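Local atomic coordinates of putative amino acid binding protein (Streptococcus mutans, PDB entry 4C0R), a protein that probably serves as the extracellular solute-binding component of an ABC importer, capturing glutathione for uptake through the cystine transporter TcyBC. Residues I29-A32 with K33-K37. Sequence-based numbering, arbitrary orientation.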
loop_
_atom_site.group_PDB
_atom_site.type_symbol
_atom_site.label_atom_id
_atom_site.label_comp_id
_atom_site.label_asym_id
_atom_site.label_seq_id
_atom_site.Cartn_x
_atom_site.Cartn_y
_atom_site.Cartn_z
ATOM N N ILE A 29 -2.215 -8.547 -6.232
ATOM C CA ILE A 29 -2.937 -9.764 -6.522
ATOM C C ILE A 29 -2.376 -10.479 -7.719
ATOM O O ILE A 29 -2.190 -11.721 -7.702
ATOM C CB ILE A 29 -4.444 -9.452 -6.728
ATOM C CG1 ILE A 29 -5.045 -8.750 -5.505
ATOM C CG2 ILE A 29 -5.175 -10.751 -7.018
ATOM C CD1 ILE A 29 -4.885 -9.488 -4.212
ATOM N N GLU A 30 -2.092 -9.727 -8.776
ATOM C CA GLU A 30 -1.634 -10.334 -9.996
ATOM C C GLU A 30 -0.173 -10.795 -9.863
ATOM O O GLU A 30 0.229 -11.818 -10.471
ATOM C CB GLU A 30 -1.835 -9.368 -11.153
ATOM C CG GLU A 30 -3.266 -8.999 -11.367
ATOM C CD GLU A 30 -4.185 -10.148 -11.816
ATOM O OE1 GLU A 30 -3.724 -11.249 -12.175
ATOM O OE2 GLU A 30 -5.422 -9.958 -11.816
ATOM N N VAL A 31 0.642 -10.077 -9.084
ATOM C CA VAL A 31 1.954 -10.589 -8.743
ATOM C C VAL A 31 1.890 -11.890 -7.987
ATOM O O VAL A 31 2.587 -12.839 -8.306
ATOM C CB VAL A 31 2.849 -9.550 -8.017
ATOM C CG1 VAL A 31 4.141 -10.198 -7.556
ATOM C CG2 VAL A 31 3.145 -8.331 -8.970
ATOM N N ALA A 32 1.041 -11.939 -6.954
ATOM C CA ALA A 32 0.867 -13.173 -6.230
ATOM C C ALA A 32 0.423 -14.321 -7.168
ATOM O O ALA A 32 0.970 -15.421 -7.091
ATOM C CB ALA A 32 -0.137 -12.967 -5.100
ATOM N N LYS A 33 -0.566 -14.064 -8.032
ATOM C CA LYS A 33 -1.021 -15.099 -8.960
ATOM C C LYS A 33 0.130 -15.570 -9.833
ATOM O O LYS A 33 0.271 -16.761 -10.087
ATOM C CB LYS A 33 -2.191 -14.625 -9.798
ATOM C CG LYS A 33 -3.508 -14.663 -8.983
ATOM C CD LYS A 33 -4.731 -14.213 -9.740
ATOM C CE LYS A 33 -5.941 -14.236 -8.844
ATOM N NZ LYS A 33 -7.171 -14.108 -9.674
ATOM N N GLU A 34 0.932 -14.651 -10.319
ATOM C CA GLU A 34 2.068 -15.056 -11.162
ATOM C C GLU A 34 3.101 -15.852 -10.368
ATOM O O GLU A 34 3.583 -16.876 -10.852
ATOM C CB GLU A 34 2.700 -13.833 -11.807
ATOM C CG GLU A 34 3.727 -14.152 -12.887
ATOM C CD GLU A 34 3.105 -14.658 -14.183
ATOM O OE1 GLU A 34 1.941 -14.292 -14.471
ATOM O OE2 GLU A 34 3.798 -15.421 -14.864
ATOM N N VAL A 35 3.392 -15.431 -9.158
ATOM C CA VAL A 35 4.275 -16.206 -8.278
ATOM C C VAL A 35 3.793 -17.656 -8.131
ATOM O O VAL A 35 4.562 -18.614 -8.222
ATOM C CB VAL A 35 4.386 -15.526 -6.901
ATOM C CG1 VAL A 35 4.924 -16.460 -5.840
ATOM C CG2 VAL A 35 5.217 -14.240 -7.043
ATOM N N PHE A 36 2.536 -17.800 -7.810
ATOM C CA PHE A 36 1.989 -19.098 -7.477
ATOM C C PHE A 36 1.624 -19.988 -8.690
ATOM O O PHE A 36 1.323 -21.178 -8.492
ATOM C CB PHE A 36 0.862 -18.929 -6.461
ATOM C CG PHE A 36 1.360 -18.607 -5.092
ATOM C CD1 PHE A 36 1.958 -19.571 -4.310
ATOM C CD2 PHE A 36 1.334 -17.291 -4.623
ATOM C CE1 PHE A 36 2.460 -19.256 -3.046
ATOM C CE2 PHE A 36 1.849 -16.963 -3.369
ATOM C CZ PHE A 36 2.433 -17.941 -2.578
ATOM N N LYS A 37 1.694 -19.450 -9.899
ATOM C CA LYS A 37 1.494 -20.272 -11.107
ATOM C C LYS A 37 2.450 -21.433 -11.130
ATOM O O LYS A 37 2.106 -22.530 -11.665
ATOM C CB LYS A 37 1.769 -19.468 -12.374
ATOM C CG LYS A 37 0.633 -18.902 -13.082
ATOM C CD LYS A 37 1.167 -18.343 -14.454
HETATM O O HOH W 1 -7.192 -11.360 -10.542
#
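K33 lies alongside I29 and reaches E30 through a water on helix 27-36, which packs on the mixed sheet of a family 3 solute-binding protein. Four consecutive i to i+4 backbone bonds run through this part of the α-helix. K33 N to I29 O and E34 N to E30 O are each 2.9 Å, V35 N to V31 O is 2.8 Å, and F36 N closes the series on A32 O.

Among the polar side chains, E30 OE2 and K33 NZ stay 5.0 Å apart, too far for a direct salt bridge. One water spans them, donating to E30 OE2 at 2.6 Å and accepting from K33 NZ at 2.9 Å. E30 OE2 is also hydrogen-bonded to T25 OG1, so two partners grip this oxygen. Beyond CG the K33 chain is extended (chi2 -180°, chi3 -178°, chi4 -167°), which takes K33 CE past I29 CG2 at 4.0 Å and the ammonium group to the water; K33 also makes a cation-pi contact with Y46 of strand 42-48. R210 of helix 201-216 hydrogen-bonds the carbonyl oxygens of E34 and V35.

Apolar contacts lie on the buried sides. I29 and A32 touch L7 of strand 3-9, while V31 rests against helices 201-216 and 219-228. V31 CG1 lies 4.2 Å from V35 CG2, a loose apolar contact. V35 CG1 sits above one face of the F36 ring, offset toward the rim, and the ring turns an edge to A32 O, 3.1 Å from F36 CD2.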